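Local coordinates for protein putative arylalkylamine N-Acetyltransferase 7 (Aedes aegypti, PDB 4FD7) that probably transfers an acetyl group from acetyl-CoA to an amine, as expected of an arylalkylamine N-acetyltransferase of the GNAT family, at residues Asp105-Ser110 with Asp145-Ala150; Phe139-Val144 with Gly201-Phe206; Met86-Phe91 with Arg170-Leu175; Ala185-Gly190 with Asn228-Met233; Gly100-Asp105 with Met151-Asp156. All blocks are in the same frame, centred on the assembly; numbering follows the deposited sequence.

Contact 1 (Asp105-Ser110 with Asp145-Ala150); sequences DVASRS and DHYLNA
A107 pairs with Y147 in the antiparallel joining of strands 98-108 and 146-155, at one border of the five-stranded GNAT sheet. This pair and D105-N149 are the hydrogen-bonded ones; V106-L148 and S108-H146 are non-hydrogen-bonded and send their side chains to the opposite face. Y147 holds CG in the crowded position between its backbone N and carbonyl carbon (chi1 67°), and its ring presents a face to the methyl of A107. CB of A107 is 3.8 Å from the ring centroid, only 16° off the normal, a CH-pi contact. The phenol is fixed at its far end by Y232 OH in the neighbouring sheet.

D105 and N149 run alongside each other in the same direction, their carboxylate and amide planes 47° apart. A water gives a hydrogen bond to D105 OD1 and takes a weak one from N149 ND2. On the other face the H146 ring turns its edge to S108, and OG of S108 lies 2.9 Å from ND1 of H146 in a hydrogen bond. V106 CG1 rests against H146 CB at 3.8 Å.

Past the strand end, R109 and D145 cross obliquely in a salt bridge, guanidinium and carboxylate nearly perpendicular; R109 NH1 has a second acidic partner in D140. NE of R109 meets OD1 of D145 nearly along its C-O axis, at 2.8 Å.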
# COMPACT_ATOMS: atom_id res chain seq x y z
N ASP A 105 -4.33 6.55 0.90
CA ASP A 105 -4.90 7.86 1.26
C ASP A 105 -3.90 8.96 0.96
O ASP A 105 -2.84 8.70 0.41
CB ASP A 105 -5.39 7.89 2.71
CG ASP A 105 -4.27 7.83 3.73
OD1 ASP A 105 -3.08 7.72 3.36
OD2 ASP A 105 -4.60 7.87 4.94
N VAL A 106 -4.23 10.20 1.31
CA VAL A 106 -3.30 11.29 1.03
C VAL A 106 -2.61 11.77 2.31
O VAL A 106 -3.27 12.06 3.30
CB VAL A 106 -4.00 12.44 0.28
CG1 VAL A 106 -3.06 13.64 0.07
CG2 VAL A 106 -4.52 11.92 -1.06
N ALA A 107 -1.28 11.78 2.29
CA ALA A 107 -0.49 12.31 3.39
C ALA A 107 -0.34 13.81 3.16
O ALA A 107 -0.14 14.25 2.02
CB ALA A 107 0.86 11.63 3.45
N SER A 108 -0.47 14.58 4.23
CA SER A 108 -0.38 16.03 4.13
C SER A 108 0.59 16.55 5.17
O SER A 108 0.77 15.93 6.21
CB SER A 108 -1.75 16.67 4.34
OG SER A 108 -2.68 16.22 3.37
N ARG A 109 1.21 17.68 4.86
CA ARG A 109 2.28 18.25 5.65
C ARG A 109 1.84 18.48 7.09
O ARG A 109 2.62 18.30 8.03
CB ARG A 109 2.74 19.55 5.00
CG ARG A 109 3.95 20.21 5.63
CD ARG A 109 4.19 21.58 5.01
NE ARG A 109 4.85 21.48 3.71
CZ ARG A 109 6.17 21.39 3.56
NH1 ARG A 109 6.97 21.39 4.61
NH2 ARG A 109 6.70 21.30 2.34
N SER A 110 0.58 18.85 7.27
CA SER A 110 0.10 19.21 8.59
C SER A 110 -0.24 17.99 9.46
O SER A 110 -0.42 18.14 10.67
CB SER A 110 -1.07 20.20 8.51
OG SER A 110 -2.16 19.70 7.76
N ASP A 145 2.97 19.83 -0.36
CA ASP A 145 2.17 19.73 0.85
C ASP A 145 1.41 18.41 0.93
O ASP A 145 0.90 18.06 1.99
CB ASP A 145 1.20 20.91 0.92
CG ASP A 145 1.90 22.23 1.16
OD1 ASP A 145 2.99 22.23 1.79
OD2 ASP A 145 1.38 23.28 0.71
N HIS A 146 1.32 17.69 -0.18
CA HIS A 146 0.57 16.44 -0.19
C HIS A 146 1.27 15.36 -1.02
O HIS A 146 2.00 15.67 -1.96
CB HIS A 146 -0.83 16.65 -0.76
CG HIS A 146 -1.54 17.84 -0.19
ND1 HIS A 146 -2.09 17.85 1.07
CD2 HIS A 146 -1.81 19.05 -0.73
CE1 HIS A 146 -2.65 19.02 1.29
NE2 HIS A 146 -2.50 19.77 0.22
N TYR A 147 1.02 14.10 -0.67
CA TYR A 147 1.39 12.98 -1.54
C TYR A 147 0.52 11.74 -1.33
O TYR A 147 0.01 11.50 -0.25
CB TYR A 147 2.86 12.61 -1.43
CG TYR A 147 3.32 12.02 -0.10
CD1 TYR A 147 3.18 10.66 0.18
CD2 TYR A 147 3.94 12.82 0.85
CE1 TYR A 147 3.64 10.12 1.38
CE2 TYR A 147 4.39 12.30 2.04
CZ TYR A 147 4.25 10.95 2.30
OH TYR A 147 4.70 10.44 3.50
N LEU A 148 0.36 10.94 -2.37
CA LEU A 148 -0.43 9.72 -2.29
C LEU A 148 0.35 8.64 -1.55
O LEU A 148 1.40 8.23 -2.00
CB LEU A 148 -0.78 9.22 -3.69
CG LEU A 148 -1.71 8.00 -3.71
CD1 LEU A 148 -3.04 8.33 -3.05
CD2 LEU A 148 -1.92 7.53 -5.15
N ASN A 149 -0.18 8.20 -0.42
CA ASN A 149 0.44 7.19 0.43
C ASN A 149 -0.43 5.95 0.46
O ASN A 149 -1.55 5.94 -0.07
CB ASN A 149 0.59 7.76 1.84
CG ASN A 149 1.58 6.97 2.70
OD1 ASN A 149 2.23 6.02 2.26
ND2 ASN A 149 1.70 7.38 3.95
N ALA A 150 0.07 4.91 1.13
CA ALA A 150 -0.60 3.62 1.15
C ALA A 150 -0.41 2.92 2.49
O ALA A 150 0.57 3.15 3.19
CB ALA A 150 -0.06 2.75 0.06
O HOH W 1 -1.03 9.00 4.94

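Contact 2 (Phe139-Val144 with Gly201-Phe206); sequences FDRYNV and GFQEDF
R141, on the short helix 138-142, faces D205 at a classic beta bulge where D205 and F206 both oppose Y232; the CA atoms of R141 and D205 stay 9.5 Å apart, and long side chains span the gap. The R141 chain runs straight through chi2 and then bends at chi3 (55°), which swings NE aside from the line of the chain. Beyond it the guanidinium grips D205 end-on, with both terminal nitrogens on one oxygen. NH1 of R141 reaches OD1 of D205 at 3.0 Å from above the carboxylate plane, whereas NH2 of R141, at 3.2 Å, takes the anti lone pair of that same OD1. Both bonds lie close to the guanidinium plane, although the two flat groups are turned 56° against each other.

Q203 passes R141 heading the other way, its amide only 24° from the guanidinium plane. OE1 of Q203 accepts a weak bond from NH2 of R141, 2.9 Å long but strongly bent. Y142 comes at the same glutamine tip to tip: its OH stands 3.3 Å from CD of Q203, ring and amide planes well inclined to each other, a touch without a hydrogen bond. The hydroxyl bonds instead to S234 OG, which also binds D205 OD1, so one serine steadies both sides of the contact. R141 NH1 has a further acceptor in A136 O, at the end of helix 120-136. The whole cluster lies at the protein surface, pinning helix 138-142 to the outermost strand 203-209 with the neighbouring strand 229-236 supplying S234.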
# COMPACT_ATOMS: atom_id res chain seq x y z
N PHE A 139 7.98 15.99 2.14
CA PHE A 139 7.38 17.31 1.89
C PHE A 139 8.43 18.36 1.61
O PHE A 139 8.32 19.10 0.65
CB PHE A 139 6.51 17.77 3.07
CG PHE A 139 5.39 16.83 3.38
CD1 PHE A 139 4.27 16.77 2.56
CD2 PHE A 139 5.46 16.00 4.49
CE1 PHE A 139 3.22 15.89 2.85
CE2 PHE A 139 4.41 15.13 4.79
CZ PHE A 139 3.30 15.07 3.96
N ASP A 140 9.46 18.41 2.45
CA ASP A 140 10.53 19.38 2.23
C ASP A 140 11.42 19.03 1.04
O ASP A 140 11.87 19.91 0.32
CB ASP A 140 11.38 19.54 3.49
CG ASP A 140 10.66 20.30 4.59
OD1 ASP A 140 9.73 21.08 4.27
OD2 ASP A 140 11.03 20.14 5.77
N ARG A 141 11.68 17.74 0.84
CA ARG A 141 12.52 17.32 -0.28
C ARG A 141 11.91 17.66 -1.62
O ARG A 141 12.62 18.04 -2.56
CB ARG A 141 12.80 15.82 -0.21
CG ARG A 141 14.05 15.50 0.60
CD ARG A 141 14.34 14.02 0.62
NE ARG A 141 14.46 13.44 -0.72
CZ ARG A 141 13.76 12.39 -1.13
NH1 ARG A 141 12.90 11.80 -0.31
NH2 ARG A 141 13.92 11.92 -2.37
N TYR A 142 10.59 17.53 -1.73
CA TYR A 142 9.94 17.84 -3.00
C TYR A 142 9.20 19.19 -3.01
O TYR A 142 8.66 19.58 -4.05
CB TYR A 142 8.97 16.73 -3.37
CG TYR A 142 9.63 15.45 -3.85
CD1 TYR A 142 9.75 14.35 -3.02
CD2 TYR A 142 10.09 15.34 -5.15
CE1 TYR A 142 10.33 13.16 -3.48
CE2 TYR A 142 10.67 14.17 -5.61
CZ TYR A 142 10.79 13.09 -4.78
OH TYR A 142 11.37 11.93 -5.28
N ASN A 143 9.19 19.88 -1.87
CA ASN A 143 8.46 21.14 -1.73
C ASN A 143 7.01 20.95 -2.13
O ASN A 143 6.49 21.65 -3.01
CB ASN A 143 9.10 22.26 -2.57
CG ASN A 143 8.57 23.64 -2.19
OD1 ASN A 143 8.29 23.90 -1.03
ND2 ASN A 143 8.44 24.53 -3.18
N VAL A 144 6.39 19.93 -1.54
CA VAL A 144 4.96 19.70 -1.72
C VAL A 144 4.29 19.62 -0.36
O VAL A 144 4.94 19.38 0.66
CB VAL A 144 4.68 18.40 -2.50
CG1 VAL A 144 5.30 18.47 -3.88
CG2 VAL A 144 5.22 17.19 -1.73
N GLY A 201 9.05 2.92 -11.56
CA GLY A 201 9.81 4.15 -11.58
C GLY A 201 9.90 4.90 -10.27
O GLY A 201 10.29 6.07 -10.26
N PHE A 202 9.54 4.26 -9.16
CA PHE A 202 9.78 4.84 -7.83
C PHE A 202 11.28 4.88 -7.57
O PHE A 202 12.01 3.98 -7.98
CB PHE A 202 9.13 4.01 -6.72
CG PHE A 202 7.65 4.23 -6.55
CD1 PHE A 202 6.74 3.60 -7.40
CD2 PHE A 202 7.17 5.03 -5.53
CE1 PHE A 202 5.37 3.78 -7.23
CE2 PHE A 202 5.78 5.22 -5.36
CZ PHE A 202 4.88 4.59 -6.21
N GLN A 203 11.73 5.92 -6.86
CA GLN A 203 13.12 6.05 -6.45
C GLN A 203 13.26 5.84 -4.95
O GLN A 203 12.36 6.19 -4.18
CB GLN A 203 13.65 7.44 -6.79
CG GLN A 203 12.94 8.55 -6.01
CD GLN A 203 13.83 9.74 -5.72
OE1 GLN A 203 14.13 10.03 -4.56
NE2 GLN A 203 14.22 10.46 -6.77
N GLU A 204 14.40 5.32 -4.52
CA GLU A 204 14.64 5.10 -3.09
C GLU A 204 14.93 6.42 -2.38
O GLU A 204 15.88 7.13 -2.75
CB GLU A 204 15.81 4.13 -2.90
CG GLU A 204 15.59 2.81 -3.63
CD GLU A 204 16.52 1.69 -3.19
OE1 GLU A 204 17.38 1.92 -2.30
OE2 GLU A 204 16.36 0.56 -3.73
N ASP A 205 14.11 6.75 -1.38
CA ASP A 205 14.31 7.97 -0.58
C ASP A 205 15.17 7.61 0.61
O ASP A 205 16.13 8.31 0.97
CB ASP A 205 13.00 8.50 -0.01
CG ASP A 205 11.89 8.59 -1.03
OD1 ASP A 205 11.98 9.44 -1.94
OD2 ASP A 205 10.90 7.84 -0.87
N PHE A 206 14.78 6.52 1.26
CA PHE A 206 15.47 6.16 2.49
C PHE A 206 15.42 4.66 2.64
O PHE A 206 14.40 4.05 2.32
CB PHE A 206 14.81 6.83 3.69
CG PHE A 206 15.51 6.59 5.00
CD1 PHE A 206 16.68 7.25 5.31
CD2 PHE A 206 15.01 5.68 5.92
CE1 PHE A 206 17.34 7.03 6.52
CE2 PHE A 206 15.66 5.46 7.13
CZ PHE A 206 16.83 6.13 7.42

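Contact 3 (Met86-Phe91 with Arg170-Leu175); sequences MSLVCF and RARIPL
An apolar helix-on-sheet contact joins M86 and L88 to A171 and L175 in the buried interior of the GNAT fold, where residues 170-175, leading into helix 172-179, lie against strand 88-92 of the central sheet. L88 and L175 reach toward each other tip to tip, and CD1 of L88 meets CD2 of L175 at 3.9 Å. L175 keeps CG anti to the backbone N (chi1 173°), which sets that CG 4.0 Å from CE of M86. The same CD1 of L88 also touches CB of A171, at 4.2 Å, four residues earlier, so a single methyl touches both A171 and L175. The CG methylene of R172 brushes it more distantly; the charged end of that arginine goes elsewhere, to N102, S184 and T186.

M86 comes in from the chain just before the strand. Its side chain is bent at both chi2 and chi3 (-67° and -69°), a curl that carries the terminal methyl back to the leucine. CE of M86 lies 3.9 Å from CD2 of L175, the two side chains meeting at a slant. W15 from strand 14-21 packs on both L88 and L175, while L148 from strand 146-155 closes in on M86 and L175. One polar atom is caught in this hydrocarbon: the carbonyl O of M86, buried without any hydrogen-bonding partner in the model, sits 3.6 Å from CD2 of L175.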
# COMPACT_ATOMS: atom_id res chain seq x y z
N MET A 86 -9.83 6.78 -2.56
CA MET A 86 -8.57 6.78 -3.29
C MET A 86 -8.02 5.38 -3.44
O MET A 86 -7.02 5.19 -4.13
CB MET A 86 -7.54 7.70 -2.60
CG MET A 86 -7.90 9.20 -2.66
SD MET A 86 -7.86 9.91 -4.33
CE MET A 86 -6.10 9.86 -4.67
N SER A 87 -8.67 4.39 -2.83
CA SER A 87 -8.11 3.04 -2.85
C SER A 87 -8.33 2.31 -4.18
O SER A 87 -9.34 2.51 -4.85
CB SER A 87 -8.59 2.21 -1.66
OG SER A 87 -8.16 2.81 -0.45
N LEU A 88 -7.36 1.47 -4.54
CA LEU A 88 -7.36 0.87 -5.87
C LEU A 88 -7.56 -0.65 -5.84
O LEU A 88 -7.08 -1.32 -4.94
CB LEU A 88 -6.06 1.23 -6.59
CG LEU A 88 -5.91 2.72 -6.91
CD1 LEU A 88 -4.55 3.01 -7.51
CD2 LEU A 88 -7.02 3.13 -7.88
N VAL A 89 -8.27 -1.19 -6.84
CA VAL A 89 -8.56 -2.62 -6.86
C VAL A 89 -8.31 -3.18 -8.26
O VAL A 89 -8.52 -2.48 -9.26
CB VAL A 89 -10.02 -2.91 -6.42
CG1 VAL A 89 -11.07 -2.28 -7.37
CG2 VAL A 89 -10.28 -4.42 -6.31
N CYS A 90 -7.85 -4.43 -8.33
CA CYS A 90 -7.60 -5.09 -9.61
C CYS A 90 -8.63 -6.19 -9.84
O CYS A 90 -8.90 -7.01 -8.95
CB CYS A 90 -6.18 -5.68 -9.65
SG CYS A 90 -5.71 -6.55 -11.18
N PHE A 91 -9.20 -6.20 -11.04
CA PHE A 91 -10.11 -7.28 -11.44
C PHE A 91 -9.61 -7.90 -12.73
O PHE A 91 -9.02 -7.22 -13.56
CB PHE A 91 -11.53 -6.77 -11.69
CG PHE A 91 -12.22 -6.22 -10.47
CD1 PHE A 91 -12.52 -7.04 -9.39
CD2 PHE A 91 -12.60 -4.88 -10.42
CE1 PHE A 91 -13.18 -6.52 -8.26
CE2 PHE A 91 -13.25 -4.36 -9.30
CZ PHE A 91 -13.55 -5.17 -8.22
N ARG A 170 1.31 1.01 -10.87
CA ARG A 170 1.44 1.86 -12.03
C ARG A 170 0.19 2.71 -12.19
O ARG A 170 0.25 3.85 -12.65
CB ARG A 170 1.73 1.05 -13.31
CG ARG A 170 2.32 1.93 -14.41
CD ARG A 170 2.33 1.22 -15.77
NE ARG A 170 2.99 -0.08 -15.67
CZ ARG A 170 4.31 -0.25 -15.74
NH1 ARG A 170 5.11 0.80 -15.91
NH2 ARG A 170 4.83 -1.46 -15.64
N ALA A 171 -0.94 2.15 -11.77
CA ALA A 171 -2.21 2.90 -11.78
C ALA A 171 -2.23 4.20 -10.95
O ALA A 171 -3.17 5.00 -11.08
CB ALA A 171 -3.37 2.00 -11.37
N ARG A 172 -1.23 4.41 -10.11
CA ARG A 172 -1.18 5.62 -9.30
C ARG A 172 -0.93 6.84 -10.17
O ARG A 172 -1.31 7.98 -9.83
CB ARG A 172 -0.09 5.49 -8.23
CG ARG A 172 -0.50 4.61 -7.06
CD ARG A 172 0.59 4.61 -6.00
NE ARG A 172 0.40 3.51 -5.05
CZ ARG A 172 1.14 3.34 -3.96
NH1 ARG A 172 2.10 4.21 -3.65
NH2 ARG A 172 0.90 2.31 -3.16
N ILE A 173 -0.29 6.60 -11.31
CA ILE A 173 0.09 7.67 -12.21
C ILE A 173 -1.14 8.40 -12.78
O ILE A 173 -1.26 9.62 -12.60
CB ILE A 173 1.07 7.18 -13.32
CG1 ILE A 173 2.40 6.75 -12.70
CG2 ILE A 173 1.29 8.25 -14.33
CD1 ILE A 173 3.33 6.06 -13.67
N PRO A 174 -2.06 7.68 -13.46
CA PRO A 174 -3.23 8.44 -13.90
C PRO A 174 -4.12 8.92 -12.75
O PRO A 174 -4.71 9.99 -12.86
CB PRO A 174 -3.98 7.46 -14.82
CG PRO A 174 -3.47 6.11 -14.45
CD PRO A 174 -2.07 6.29 -13.96
N LEU A 175 -4.22 8.15 -11.66
CA LEU A 175 -5.03 8.57 -10.52
C LEU A 175 -4.54 9.91 -9.96
O LEU A 175 -5.35 10.81 -9.70
CB LEU A 175 -5.04 7.51 -9.41
CG LEU A 175 -5.71 7.89 -8.08
CD1 LEU A 175 -7.20 8.22 -8.25
CD2 LEU A 175 -5.53 6.78 -7.04

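Contact 4 (Ala185-Gly190 with Asn228-Met233)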
# COMPACT_ATOMS: atom_id res chain seq x y z
N ALA A 185 4.38 8.54 -2.49
CA ALA A 185 5.50 7.92 -1.77
C ALA A 185 4.95 6.90 -0.81
O ALA A 185 3.83 7.02 -0.34
CB ALA A 185 6.32 8.94 -1.01
N THR A 186 5.73 5.87 -0.53
CA THR A 186 5.21 4.77 0.25
C THR A 186 6.37 4.04 0.90
O THR A 186 7.50 4.08 0.39
CB THR A 186 4.34 3.84 -0.65
OG1 THR A 186 3.06 4.47 -0.86
CG2 THR A 186 4.10 2.46 -0.04
N CYS A 187 6.12 3.43 2.05
CA CYS A 187 7.11 2.53 2.65
C CYS A 187 6.86 1.14 2.09
O CYS A 187 5.84 0.53 2.37
CB CYS A 187 6.98 2.50 4.18
SG CYS A 187 8.15 1.34 4.92
N PHE A 188 7.79 0.66 1.26
CA PHE A 188 7.76 -0.69 0.74
C PHE A 188 8.62 -1.58 1.63
O PHE A 188 9.81 -1.32 1.84
CB PHE A 188 8.22 -0.71 -0.71
CG PHE A 188 7.35 0.12 -1.62
CD1 PHE A 188 7.69 1.44 -1.93
CD2 PHE A 188 6.20 -0.42 -2.16
CE1 PHE A 188 6.88 2.19 -2.78
CE2 PHE A 188 5.38 0.33 -3.01
CZ PHE A 188 5.73 1.63 -3.31
N THR A 189 7.99 -2.62 2.15
CA THR A 189 8.53 -3.31 3.31
C THR A 189 9.27 -4.59 2.98
O THR A 189 10.06 -5.08 3.78
CB THR A 189 7.41 -3.64 4.28
OG1 THR A 189 6.45 -4.47 3.62
CG2 THR A 189 6.73 -2.35 4.76
N GLY A 190 9.00 -5.14 1.80
CA GLY A 190 9.62 -6.39 1.39
C GLY A 190 10.24 -6.33 0.01
O GLY A 190 10.07 -5.36 -0.71
N ASN A 228 16.64 -7.85 6.13
CA ASN A 228 15.88 -7.29 5.01
C ASN A 228 15.81 -5.77 5.10
O ASN A 228 15.89 -5.20 6.20
CB ASN A 228 14.46 -7.88 4.94
CG ASN A 228 14.44 -9.33 4.49
OD1 ASN A 228 14.24 -10.24 5.29
ND2 ASN A 228 14.64 -9.55 3.19
N PHE A 229 15.65 -5.11 3.97
CA PHE A 229 15.53 -3.66 3.96
C PHE A 229 14.08 -3.17 3.99
O PHE A 229 13.18 -3.81 3.44
CB PHE A 229 16.28 -3.07 2.75
CG PHE A 229 17.76 -2.97 2.95
CD1 PHE A 229 18.59 -4.04 2.66
CD2 PHE A 229 18.33 -1.81 3.45
CE1 PHE A 229 19.96 -3.94 2.87
CE2 PHE A 229 19.69 -1.70 3.65
CZ PHE A 229 20.51 -2.77 3.35
N CYS A 230 13.87 -2.05 4.67
CA CYS A 230 12.61 -1.32 4.69
C CYS A 230 12.92 -0.04 3.92
O CYS A 230 13.85 0.69 4.28
CB CYS A 230 12.24 -0.98 6.13
SG CYS A 230 10.66 -0.15 6.37
N LYS A 231 12.20 0.20 2.83
CA LYS A 231 12.55 1.33 1.97
C LYS A 231 11.40 2.30 1.75
O LYS A 231 10.35 1.90 1.28
CB LYS A 231 13.05 0.84 0.61
CG LYS A 231 14.25 -0.08 0.66
CD LYS A 231 14.81 -0.32 -0.74
CE LYS A 231 15.89 -1.39 -0.74
NZ LYS A 231 16.45 -1.62 -2.10
N TYR A 232 11.64 3.59 1.97
CA TYR A 232 10.68 4.61 1.61
C TYR A 232 11.04 5.02 0.18
O TYR A 232 12.19 5.38 -0.10
CB TYR A 232 10.71 5.80 2.56
CG TYR A 232 9.34 6.35 2.87
CD1 TYR A 232 8.60 5.84 3.93
CD2 TYR A 232 8.77 7.35 2.11
CE1 TYR A 232 7.34 6.32 4.23
CE2 TYR A 232 7.51 7.84 2.39
CZ TYR A 232 6.80 7.32 3.45
OH TYR A 232 5.55 7.81 3.74
N MET A 233 10.07 4.95 -0.73
CA MET A 233 10.30 5.19 -2.15
C MET A 233 9.26 6.17 -2.71
O MET A 233 8.09 6.19 -2.26
CB MET A 233 10.31 3.88 -2.94
CG MET A 233 11.26 2.82 -2.39
SD MET A 233 11.08 1.26 -3.28
CE MET A 233 11.80 1.73 -4.86
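F188 and M233 meet on one face of an antiparallel strand pair, and their side chains cross at about a right angle. SD of M233 approaches CD1 of F188 at 3.7 Å, a Met-aromatic contact in which the sulfur stands obliquely to the ring, 51° off the normal. CB of M233 is equally near that ring atom, while CG2 of T186 lies over the centre of the F188 ring.

On the other face Y232 lays its ring across the backbone of the partner strand, with T186 O and C187 N above one side of it and offset toward the rim. CB of C187 touches CD1 of Y232 at 3.7 Å, and CB of A185 comes to CE2 of Y232 at 3.8 Å from an oblique direction. Nearby, SG of C187 and SG of C230 are 3.3 Å apart, in contact but much too far for a disulfide; both sulfurs are anti to their backbone N.

Four backbone bonds set this register, two between T186 and M233 and two between F188 and K231. T186 N donates to M233 O at 2.9 Å, and K231 N to F188 O at 3.0 Å. Farther out, F202 meets the F188 ring edge-to-face, Y147 holds the hydroxyl of Y232, and E204 pairs with the amine of the extended K231. G190 then serves as N-cap of helix 191-200. Strand 229-236 thus lies between 183-188 and 203-209, the three-stranded antiparallel order found in the C-terminal half of the GNAT fold.

Contact 5 (Gly100-Asp105 with Met151-Asp156); sequences GVNILD and MGLSVD
N102 and G152 make the tight spot of this antiparallel strand pair. ND2 of N102 gives a hydrogen bond to O of G152 at 2.8 Å, coming from well above the carbonyl plane (59° out of it). I103 N binds the same oxygen nearly head-on at 3.2 Å, so two donors grip one carbonyl. Keeping CG anti to the backbone N (chi1 -152°), N102 leans over L153, and its OD1 lies 3.5 Å from CD1 of L153. The G100 end is just as close: CA of G100 is 3.0 Å from O of S154, with no room there for a CB. V101 and S154 exchange two backbone bonds in between.

Looser contact comes at the corner the chain turns at M151. M151 N still bonds to I103 O at 2.9 Å, but its side chain runs off to pack on M81 of helix 68-81, and this corner, with G152 and L153, is partly exposed. G152 turns with positive phi (113°), a backbone suited to glycine.

N102 OD1 takes a hydrogen bond from R172 NH2. Both ends of the buried amide therefore have partners, fixing which way it is flipped, and the neighbouring guanidinium may strengthen its N-H as a donor to G152.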
# COMPACT_ATOMS: atom_id res chain seq x y z
N GLY A 100 -6.34 -8.06 -6.57
CA GLY A 100 -5.48 -7.37 -5.63
C GLY A 100 -6.14 -6.08 -5.17
O GLY A 100 -7.09 -5.61 -5.77
N VAL A 101 -5.63 -5.52 -4.07
CA VAL A 101 -6.14 -4.25 -3.58
C VAL A 101 -5.00 -3.45 -2.93
O VAL A 101 -4.04 -4.02 -2.44
CB VAL A 101 -7.41 -4.43 -2.66
CG1 VAL A 101 -7.21 -5.52 -1.65
CG2 VAL A 101 -7.82 -3.14 -1.97
N ASN A 102 -5.09 -2.12 -3.00
CA ASN A 102 -4.08 -1.24 -2.42
C ASN A 102 -4.90 -0.19 -1.70
O ASN A 102 -5.62 0.58 -2.33
CB ASN A 102 -3.25 -0.57 -3.53
CG ASN A 102 -1.83 -0.19 -3.09
OD1 ASN A 102 -1.02 0.21 -3.93
ND2 ASN A 102 -1.53 -0.29 -1.80
N ILE A 103 -4.82 -0.18 -0.37
CA ILE A 103 -5.53 0.82 0.42
C ILE A 103 -4.69 2.09 0.48
O ILE A 103 -3.57 2.07 0.98
CB ILE A 103 -5.87 0.31 1.84
CG1 ILE A 103 -6.64 -1.02 1.76
CG2 ILE A 103 -6.68 1.34 2.61
CD1 ILE A 103 -8.03 -0.88 1.15
N LEU A 104 -5.24 3.19 -0.04
CA LEU A 104 -4.46 4.40 -0.21
C LEU A 104 -5.13 5.58 0.49
O LEU A 104 -6.37 5.61 0.65
CB LEU A 104 -4.31 4.75 -1.70
CG LEU A 104 -3.82 3.74 -2.75
CD1 LEU A 104 -3.75 4.42 -4.11
CD2 LEU A 104 -2.48 3.17 -2.41
N ASP A 105 -4.33 6.55 0.90
CA ASP A 105 -4.90 7.86 1.26
C ASP A 105 -3.90 8.96 0.96
O ASP A 105 -2.84 8.70 0.41
CB ASP A 105 -5.39 7.89 2.71
CG ASP A 105 -4.27 7.83 3.73
OD1 ASP A 105 -3.08 7.72 3.36
OD2 ASP A 105 -4.60 7.87 4.94
N MET A 151 -1.35 2.02 2.80
CA MET A 151 -1.22 1.15 3.97
C MET A 151 -1.52 -0.27 3.53
O MET A 151 -2.48 -0.88 4.00
CB MET A 151 -2.19 1.58 5.07
CG MET A 151 -2.06 0.80 6.38
SD MET A 151 -0.42 0.88 7.10
CE MET A 151 0.07 -0.85 7.10
N GLY A 152 -0.72 -0.80 2.61
CA GLY A 152 -0.80 -2.20 2.24
C GLY A 152 -1.28 -2.49 0.84
O GLY A 152 -2.30 -1.94 0.39
N LEU A 153 -0.54 -3.35 0.14
CA LEU A 153 -0.96 -3.88 -1.15
C LEU A 153 -1.05 -5.40 -1.02
O LEU A 153 -0.06 -6.06 -0.69
CB LEU A 153 0.03 -3.50 -2.27
CG LEU A 153 -0.45 -3.66 -3.73
CD1 LEU A 153 0.47 -2.91 -4.69
CD2 LEU A 153 -0.56 -5.11 -4.19
N SER A 154 -2.25 -5.93 -1.26
CA SER A 154 -2.53 -7.36 -1.16
C SER A 154 -2.79 -7.93 -2.54
O SER A 154 -3.51 -7.35 -3.34
CB SER A 154 -3.76 -7.55 -0.28
OG SER A 154 -4.01 -8.92 0.01
N VAL A 155 -2.19 -9.08 -2.84
CA VAL A 155 -2.50 -9.80 -4.08
C VAL A 155 -2.85 -11.24 -3.74
O VAL A 155 -2.14 -11.86 -2.95
CB VAL A 155 -1.33 -9.78 -5.07
CG1 VAL A 155 -1.46 -10.89 -6.13
CG2 VAL A 155 -1.18 -8.40 -5.73
N ASP A 156 -3.93 -11.75 -4.32
CA ASP A 156 -4.32 -13.14 -4.07
C ASP A 156 -3.22 -14.03 -4.61
O ASP A 156 -2.84 -13.93 -5.77
CB ASP A 156 -5.64 -13.44 -4.76
CG ASP A 156 -6.18 -14.83 -4.44
OD1 ASP A 156 -5.38 -15.75 -4.14
OD2 ASP A 156 -7.41 -15.00 -4.51

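How the contacts relate
Starting from the N terminus, strand 88-92 opens the widest of three nested loops: contact 3 closes it on 170-175, contact 5 lies inside it, and contact 1 inside contact 5. Contacts 5 and 1 zip up successive lengths of strands 98-108 and 146-155, sharing D105, while contact 3 lays a helix over that sheet. Contact 2 starts within all three loops, at 139-144, and closes beyond them at 201-206, so it crosses each. It also crosses contact 4, which opens after contact 3 has closed and pairs the first and last strands of the C-terminal sheet. The two sheets are tied where Y147 meets Y232 and L148 bonds to A185, with R172 reaching T186 nearby.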